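Local structure of probable translation initiation factor eIF-2B subunit gamma (Schizosaccharomyces pombe, 5B04) at residues Pro53-Ser57 / Glu429-Asp433; Asp58-Leu64 / Glu95-Ile100; Ile378-Cys383 / Ser394-Asn399. The protein serves as a component of the heterodecameric eIF2B complex, which catalyses the exchange of GDP for GTP on the gamma subunit of the translation initiation factor eIF2. The protein carries 3 engineered substitutions. All blocks are in the same frame, centred on the assembly; numbering follows the deposited sequence.

Interaction 1 (Pro53-Ser57 / Glu429-Asp433)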
loop_
_atom_site.group_PDB
_atom_site.type_symbol
_atom_site.label_atom_id
_atom_site.label_comp_id
_atom_site.label_asym_id
_atom_site.label_seq_id
_atom_site.Cartn_x
_atom_site.Cartn_y
_atom_site.Cartn_z
ATOM N N PRO E 53 77.402 -30.631 -6.895
ATOM C CA PRO E 53 77.960 -31.688 -6.042
ATOM C C PRO E 53 76.947 -32.789 -5.752
ATOM O O PRO E 53 77.317 -33.948 -5.572
ATOM C CB PRO E 53 78.335 -30.944 -4.753
ATOM C CG PRO E 53 78.369 -29.496 -5.127
ATOM C CD PRO E 53 77.318 -29.348 -6.175
ATOM N N LEU E 54 75.673 -32.416 -5.734
ATOM C CA LEU E 54 74.598 -33.335 -5.388
ATOM C C LEU E 54 74.203 -34.236 -6.556
ATOM O O LEU E 54 73.822 -35.390 -6.356
ATOM C CB LEU E 54 73.369 -32.554 -4.906
ATOM C CG LEU E 54 73.333 -31.943 -3.499
ATOM C CD1 LEU E 54 74.422 -30.901 -3.280
ATOM C CD2 LEU E 54 71.964 -31.335 -3.235
ATOM N N THR E 55 74.302 -33.711 -7.774
ATOM C CA THR E 55 73.732 -34.383 -8.940
ATOM C C THR E 55 74.746 -34.832 -9.987
ATOM O O THR E 55 74.485 -34.725 -11.182
ATOM C CB THR E 55 72.714 -33.475 -9.652
ATOM O OG1 THR E 55 73.327 -32.215 -9.956
ATOM C CG2 THR E 55 71.509 -33.240 -8.771
ATOM N N GLY E 56 75.890 -35.341 -9.551
ATOM C CA GLY E 56 76.872 -35.863 -10.483
ATOM C C GLY E 56 76.705 -37.356 -10.679
ATOM O O GLY E 56 77.103 -37.911 -11.704
ATOM N N SER E 57 76.097 -38.003 -9.691
ATOM C CA SER E 57 75.995 -39.457 -9.662
ATOM C C SER E 57 74.784 -39.992 -10.420
ATOM O O SER E 57 73.779 -39.300 -10.582
ATOM C CB SER E 57 75.945 -39.947 -8.215
ATOM O OG SER E 57 75.598 -41.318 -8.153
ATOM N N GLU E 429 79.598 -28.495 0.549
ATOM C CA GLU E 429 78.819 -29.491 -0.172
ATOM C C GLU E 429 79.619 -30.776 -0.341
ATOM O O GLU E 429 80.582 -30.824 -1.107
ATOM C CB GLU E 429 78.382 -28.962 -1.541
ATOM C CG GLU E 429 77.244 -27.956 -1.495
ATOM C CD GLU E 429 77.720 -26.544 -1.225
ATOM O OE1 GLU E 429 78.788 -26.165 -1.752
ATOM O OE2 GLU E 429 77.025 -25.812 -0.489
ATOM N N ILE E 430 79.219 -31.814 0.384
ATOM C CA ILE E 430 79.864 -33.113 0.273
ATOM C C ILE E 430 79.068 -34.007 -0.669
ATOM O O ILE E 430 78.037 -34.566 -0.291
ATOM C CB ILE E 430 80.004 -33.793 1.642
ATOM C CG1 ILE E 430 80.684 -32.845 2.631
ATOM C CG2 ILE E 430 80.787 -35.090 1.516
ATOM C CD1 ILE E 430 80.631 -33.322 4.058
ATOM N N GLY E 431 79.561 -34.136 -1.897
ATOM C CA GLY E 431 78.859 -34.846 -2.951
ATOM C C GLY E 431 78.678 -36.336 -2.737
ATOM O O GLY E 431 78.885 -36.854 -1.640
ATOM N N VAL E 432 78.292 -37.028 -3.804
ATOM C CA VAL E 432 77.935 -38.439 -3.716
ATOM C C VAL E 432 79.146 -39.364 -3.759
ATOM O O VAL E 432 80.039 -39.207 -4.596
ATOM C CB VAL E 432 76.975 -38.843 -4.851
ATOM C CG1 VAL E 432 76.455 -40.256 -4.629
ATOM C CG2 VAL E 432 75.818 -37.861 -4.940
ATOM N N ASP E 433 79.162 -40.316 -2.832
ATOM C CA ASP E 433 80.129 -41.409 -2.813
ATOM C C ASP E 433 81.581 -40.967 -2.604
ATOM O O ASP E 433 82.498 -41.760 -2.805
ATOM C CB ASP E 433 80.011 -42.228 -4.106
ATOM C CG ASP E 433 78.691 -42.978 -4.201
ATOM O OD1 ASP E 433 78.199 -43.445 -3.152
ATOM O OD2 ASP E 433 78.142 -43.094 -5.318
#

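Interaction 2 (Asp58-Leu64 / Glu95-Ile100)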
loop_
_atom_site.group_PDB
_atom_site.type_symbol
_atom_site.label_atom_id
_atom_site.label_comp_id
_atom_site.label_asym_id
_atom_site.label_seq_id
_atom_site.Cartn_x
_atom_site.Cartn_y
_atom_site.Cartn_z
ATOM N N ASP E 58 74.896 -41.235 -10.875
ATOM C CA ASP E 58 73.798 -41.913 -11.552
ATOM C C ASP E 58 72.911 -42.612 -10.530
ATOM O O ASP E 58 71.799 -43.039 -10.843
ATOM C CB ASP E 58 74.333 -42.919 -12.571
ATOM C CG ASP E 58 75.545 -42.401 -13.320
ATOM O OD1 ASP E 58 75.365 -41.644 -14.296
ATOM O OD2 ASP E 58 76.679 -42.752 -12.929
ATOM N N ALA E 59 73.416 -42.731 -9.307
ATOM C CA ALA E 59 72.649 -43.305 -8.211
ATOM C C ALA E 59 71.638 -42.290 -7.696
ATOM O O ALA E 59 70.533 -42.647 -7.284
ATOM C CB ALA E 59 73.572 -43.759 -7.091
ATOM N N LEU E 60 72.028 -41.019 -7.723
ATOM C CA LEU E 60 71.145 -39.936 -7.314
ATOM C C LEU E 60 70.845 -38.986 -8.465
ATOM O O LEU E 60 71.622 -38.071 -8.738
ATOM C CB LEU E 60 71.752 -39.151 -6.150
ATOM C CG LEU E 60 71.294 -39.534 -4.742
ATOM C CD1 LEU E 60 71.839 -38.545 -3.726
ATOM C CD2 LEU E 60 69.776 -39.599 -4.671
ATOM N N PRO E 61 69.715 -39.206 -9.150
ATOM C CA PRO E 61 69.248 -38.241 -10.149
ATOM C C PRO E 61 68.693 -37.001 -9.461
ATOM O O PRO E 61 68.377 -37.063 -8.272
ATOM C CB PRO E 61 68.152 -39.007 -10.892
ATOM C CG PRO E 61 67.636 -39.974 -9.883
ATOM C CD PRO E 61 68.822 -40.374 -9.048
ATOM N N LYS E 62 68.582 -35.897 -10.192
ATOM C CA LYS E 62 68.094 -34.643 -9.626
ATOM C C LYS E 62 66.718 -34.800 -8.987
ATOM O O LYS E 62 66.447 -34.239 -7.925
ATOM C CB LYS E 62 68.042 -33.558 -10.704
ATOM C CG LYS E 62 67.475 -32.230 -10.225
ATOM C CD LYS E 62 67.335 -31.245 -11.373
ATOM C CE LYS E 62 66.848 -29.891 -10.885
ATOM N NZ LYS E 62 66.835 -28.882 -11.980
ATOM N N ALA E 63 65.861 -35.583 -9.633
ATOM C CA ALA E 63 64.471 -35.724 -9.215
ATOM C C ALA E 63 64.306 -36.465 -7.889
ATOM O O ALA E 63 63.246 -36.396 -7.268
ATOM C CB ALA E 63 63.678 -36.431 -10.299
ATOM N N LEU E 64 65.346 -37.171 -7.456
ATOM C CA LEU E 64 65.241 -37.992 -6.252
ATOM C C LEU E 64 65.969 -37.399 -5.049
ATOM O O LEU E 64 66.010 -38.016 -3.983
ATOM C CB LEU E 64 65.764 -39.402 -6.527
ATOM C CG LEU E 64 64.781 -40.342 -7.229
ATOM C CD1 LEU E 64 65.424 -41.692 -7.502
ATOM C CD2 LEU E 64 63.517 -40.506 -6.397
ATOM N N GLU E 95 69.797 -42.046 -17.951
ATOM C CA GLU E 95 70.618 -42.196 -16.763
ATOM C C GLU E 95 69.715 -42.062 -15.547
ATOM O O GLU E 95 69.058 -41.035 -15.367
ATOM C CB GLU E 95 71.741 -41.156 -16.733
ATOM C CG GLU E 95 72.690 -41.207 -17.930
ATOM C CD GLU E 95 72.115 -40.565 -19.183
ATOM O OE1 GLU E 95 72.849 -40.467 -20.190
ATOM O OE2 GLU E 95 70.935 -40.156 -19.164
ATOM N N ALA E 96 69.672 -43.117 -14.738
ATOM C CA ALA E 96 68.782 -43.201 -13.583
ATOM C C ALA E 96 67.310 -43.089 -13.986
ATOM O O ALA E 96 66.499 -42.524 -13.252
ATOM C CB ALA E 96 69.136 -42.133 -12.552
ATOM N N GLU E 97 66.972 -43.622 -15.157
ATOM C CA GLU E 97 65.574 -43.773 -15.544
ATOM C C GLU E 97 64.963 -44.898 -14.723
ATOM O O GLU E 97 63.824 -44.806 -14.263
ATOM C CB GLU E 97 65.433 -44.072 -17.038
ATOM C CG GLU E 97 64.026 -44.490 -17.451
ATOM C CD GLU E 97 63.959 -45.023 -18.870
ATOM O OE1 GLU E 97 65.021 -45.140 -19.516
ATOM O OE2 GLU E 97 62.841 -45.332 -19.336
ATOM N N ALA E 98 65.741 -45.959 -14.541
ATOM C CA ALA E 98 65.310 -47.108 -13.758
ATOM C C ALA E 98 65.325 -46.787 -12.267
ATOM O O ALA E 98 64.622 -47.422 -11.484
ATOM C CB ALA E 98 66.192 -48.311 -14.051
ATOM N N HIS E 99 66.131 -45.802 -11.880
ATOM C CA HIS E 99 66.179 -45.359 -10.491
ATOM C C HIS E 99 64.893 -44.634 -10.115
ATOM O O HIS E 99 64.328 -44.868 -9.046
ATOM C CB HIS E 99 67.386 -44.451 -10.249
ATOM C CG HIS E 99 68.657 -45.196 -9.990
ATOM N ND1 HIS E 99 69.696 -45.238 -10.896
ATOM C CD2 HIS E 99 69.058 -45.932 -8.926
ATOM C CE1 HIS E 99 70.680 -45.966 -10.401
ATOM N NE2 HIS E 99 70.319 -46.400 -9.207
ATOM N N ILE E 100 64.441 -43.751 -10.999
ATOM C CA ILE E 100 63.167 -43.070 -10.817
ATOM C C ILE E 100 62.039 -44.096 -10.784
ATOM O O ILE E 100 61.156 -44.038 -9.927
ATOM C CB ILE E 100 62.905 -42.043 -11.934
ATOM C CG1 ILE E 100 63.966 -40.942 -11.901
ATOM C CG2 ILE E 100 61.520 -41.444 -11.790
ATOM C CD1 ILE E 100 63.769 -39.875 -12.953
#

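Interaction 3 (Ile378-Cys383 / Ser394-Asn399)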
loop_
_atom_site.group_PDB
_atom_site.type_symbol
_atom_site.label_atom_id
_atom_site.label_comp_id
_atom_site.label_asym_id
_atom_site.label_seq_id
_atom_site.Cartn_x
_atom_site.Cartn_y
_atom_site.Cartn_z
ATOM N N ILE E 378 68.404 -31.862 8.818
ATOM C CA ILE E 378 67.626 -32.954 8.244
ATOM C C ILE E 378 68.531 -34.142 7.926
ATOM O O ILE E 378 69.515 -34.006 7.197
ATOM C CB ILE E 378 66.874 -32.513 6.967
ATOM C CG1 ILE E 378 65.640 -31.677 7.323
ATOM C CG2 ILE E 378 66.445 -33.724 6.152
ATOM C CD1 ILE E 378 65.936 -30.247 7.742
ATOM N N ILE E 379 68.197 -35.304 8.480
ATOM C CA ILE E 379 69.009 -36.503 8.300
ATOM C C ILE E 379 68.246 -37.592 7.548
ATOM O O ILE E 379 67.100 -37.901 7.876
ATOM C CB ILE E 379 69.487 -37.062 9.654
ATOM C CG1 ILE E 379 70.199 -35.969 10.455
ATOM C CG2 ILE E 379 70.401 -38.261 9.449
ATOM C CD1 ILE E 379 70.819 -36.458 11.746
ATOM N N GLY E 380 68.896 -38.172 6.542
ATOM C CA GLY E 380 68.275 -39.174 5.695
ATOM C C GLY E 380 68.039 -40.519 6.357
ATOM O O GLY E 380 67.954 -40.619 7.580
ATOM N N LYS E 381 67.942 -41.559 5.534
ATOM C CA LYS E 381 67.548 -42.882 6.003
ATOM C C LYS E 381 68.752 -43.786 6.281
ATOM O O LYS E 381 69.767 -43.708 5.593
ATOM C CB LYS E 381 66.616 -43.536 4.979
ATOM C CG LYS E 381 65.458 -44.306 5.594
ATOM C CD LYS E 381 64.345 -44.585 4.594
ATOM C CE LYS E 381 64.874 -44.743 3.179
ATOM N NZ LYS E 381 63.771 -44.711 2.180
ATOM N N ASN E 382 68.597 -44.653 7.282
ATOM C CA ASN E 382 69.643 -45.544 7.809
ATOM C C ASN E 382 71.072 -44.989 7.755
ATOM O O ASN E 382 71.962 -45.561 7.126
ATOM C CB ASN E 382 69.571 -46.919 7.116
ATOM C CG ASN E 382 69.833 -46.858 5.621
ATOM O OD1 ASN E 382 70.910 -47.232 5.160
ATOM N ND2 ASN E 382 68.840 -46.422 4.856
ATOM N N CYS E 383 71.281 -43.876 8.451
ATOM C CA CYS E 383 72.596 -43.258 8.570
ATOM C C CYS E 383 73.267 -43.639 9.888
ATOM O O CYS E 383 72.616 -44.144 10.802
ATOM C CB CYS E 383 72.481 -41.735 8.464
ATOM S SG CYS E 383 71.963 -41.137 6.846
ATOM N N SER E 394 72.540 -28.385 8.790
ATOM C CA SER E 394 72.991 -29.271 7.729
ATOM C C SER E 394 71.881 -30.170 7.205
ATOM O O SER E 394 70.822 -30.295 7.815
ATOM C CB SER E 394 74.162 -30.124 8.216
ATOM O OG SER E 394 75.306 -29.323 8.450
ATOM N N ILE E 395 72.112 -30.778 6.062
ATOM C CA ILE E 395 71.185 -31.741 5.538
ATOM C C ILE E 395 71.909 -33.022 5.216
ATOM O O ILE E 395 72.910 -33.008 4.537
ATOM C CB ILE E 395 70.554 -31.221 4.265
ATOM C CG1 ILE E 395 69.765 -29.969 4.557
ATOM C CG2 ILE E 395 69.624 -32.249 3.689
ATOM C CD1 ILE E 395 69.879 -28.965 3.450
ATOM N N LEU E 396 71.385 -34.138 5.682
ATOM C CA LEU E 396 72.011 -35.406 5.404
ATOM C C LEU E 396 71.081 -36.340 4.693
ATOM O O LEU E 396 69.999 -36.621 5.155
ATOM C CB LEU E 396 72.453 -36.054 6.691
ATOM C CG LEU E 396 73.421 -35.258 7.536
ATOM C CD1 LEU E 396 73.670 -36.028 8.805
ATOM C CD2 LEU E 396 74.710 -35.076 6.770
ATOM N N MET E 397 71.551 -36.875 3.590
ATOM C CA MET E 397 70.758 -37.728 2.754
ATOM C C MET E 397 70.787 -39.138 3.281
ATOM O O MET E 397 71.141 -39.359 4.415
ATOM C CB MET E 397 71.288 -37.684 1.348
ATOM C CG MET E 397 71.656 -36.291 0.926
ATOM S SD MET E 397 70.914 -35.967 -0.660
ATOM C CE MET E 397 72.101 -34.865 -1.378
ATOM N N ASP E 398 70.322 -40.081 2.482
ATOM C CA ASP E 398 70.218 -41.459 2.909
ATOM C C ASP E 398 71.546 -42.129 3.157
ATOM O O ASP E 398 72.516 -41.879 2.465
ATOM C CB ASP E 398 69.489 -42.258 1.848
ATOM C CG ASP E 398 68.344 -41.522 1.271
ATOM O OD1 ASP E 398 67.391 -41.276 2.015
ATOM O OD2 ASP E 398 68.398 -41.190 0.079
ATOM N N ASN E 399 71.573 -42.985 4.165
ATOM C CA ASN E 399 72.644 -43.950 4.351
ATOM C C ASN E 399 74.055 -43.405 4.276
ATOM O O ASN E 399 74.882 -43.867 3.508
ATOM C CB ASN E 399 72.451 -45.216 3.520
ATOM C CG ASN E 399 72.482 -44.958 2.046
ATOM O OD1 ASN E 399 73.257 -44.148 1.565
ATOM N ND2 ASN E 399 71.643 -45.665 1.315
#

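Interaction 1 (Pro53-Ser57 / Glu429-Asp433)
The t rotamer of Val432 turns both methyls to 53-57: CG1 lies 3.6 Å from Ser57 CB, and Val432 CG2 lies 3.5 Å from Leu54 O and also borders Ser57. At the other end Glu429 begins its side chain toward the loop, so the Pro53 ring rests on it, with Pro53 CG 3.6 Å from Glu429 CB. Leu54 starts out away from 429-433, but its m,p rotamer brings CD1 back to 4.5 Å from Glu429 CG; the same side chain also touches Ile412. The contact joins two domains: 53-57 is loop of the nucleotidyltransferase-like domain, and 429-430 is, within this chain, an outermost strand of its parallel sheet in the left-handed beta-helix (LbH), bonded through the Ile430 backbone to Ile412 and Ala414. Between the side-chain contacts Pro53 O approaches Gly431 CA to 3.2 Å, where a beta carbon would clash with that oxygen. Ser57 OG turns to Ala59 N for its hydrogen bond and stays 4.2 Å from Asp433 OD2.

Interaction 2 (Asp58-Leu64 / Glu95-Ile100)
The loop 58-64 ends in a short 3-10 segment, 62-64, with Leu64 N bonded to Pro61 O at 3.1 Å, while Glu95-Ile100 turns into a helix at Ala96. Ala96 holds the N-cap position with positive phi (60°), and its carbonyl O accepts the first helical bond from Ile100 N at 3.3 Å. In the Rossmann-like nucleotidyltransferase (GT-A) domain, this joins the loop between strand 39-45 and helix 74-82 to the start of helix 97-105, which follows strand 87-92; the two strands are parallel neighbours in the sheet. The backbones come nearest at Asp58 and Ala96, whose CA atoms are 5.6 Å apart.

Apolar side chains make up the inner part of the contact. Pro61 CB meets Ala96 CB at 3.7 Å, and Pro61 CG lies 4.3 Å from Ile100 CG1. Ala63 CB approaches Ile100 CD1 to 4.3 Å; Ile100 also packs on Leu90 and Cys92 of strand 87-92. Leu64 reaches the helix backbone, with CD1 3.7 Å from His99 O. On the exposed side His99 points toward the loop. His99 ND1 is 3.0 Å from Asp58 O, but the angle is too poor for a hydrogen bond. The imidazole instead takes a CH-pi contact on its face: Ala59 CA sits 4.2 Å from the centroid of the His99 ring, 23° off its normal.

Interaction 3 (Ile378-Cys383 / Ser394-Asn399)
Three backbone hydrogen bonds join 378-383 to 394-399: Ile378 N to Ser394 O at 3.1 Å, Leu396 N to Ile378 O at 2.4 Å and Asn399 N to Lys381 O at 2.4 Å, the last two very short as modelled. CA-H...O contacts support them, including Ile395 CA to Ile378 O at 3.3 Å and Asn399 CA to Asn382 O at 3.3 Å. The pairing is parallel, Ile378 beside Ile395 and Ile379 beside Leu396, as expected of successive coils of the left-handed beta-helix (LbH) built from hexapeptide repeats. Equivalent strand positions of the two coils therefore stack, here as apolar pairs. Ile378 CG2 lies 4.3 Å from Ile395 CG2 on one face, where both side chains touch Ile336 of helix 332-338; on the other, Ile379 CG1 meets Leu396 CD1 at 3.8 Å, both packing on Ile385. Beyond the strands Gly380 CA comes within 3.1 Å of Met397 O, a spot where a beta carbon would clash. At the turn, Cys383 SG lies 3.1 Å from Met397 O.

From the N terminus, the loop after strand 39-45 passes first through Pro53-Ser57 and then Asp58-Leu64. Interaction 2 closes a loop of about 30 residues on the start of helix 97-105, within the nucleotidyltransferase-like domain. Much later, interaction 3 joins successive coils of the beta-helix, and only then does Glu429-Asp433 close interaction 1 back onto the loop, tying the two domains together. Interactions 2 and 3 are thus both nested inside interaction 1 and follow each other in series, with no crossing. All three touch: Thr55 CG2 lies 3.8 Å from Lys62 CA, Leu54 CG lies 3.8 Å from Met397 CE, and Leu60 CD1 lies 4.1 Å from Met397 SD. Strands 378-379, 395-396 and 429-430 share one sheet.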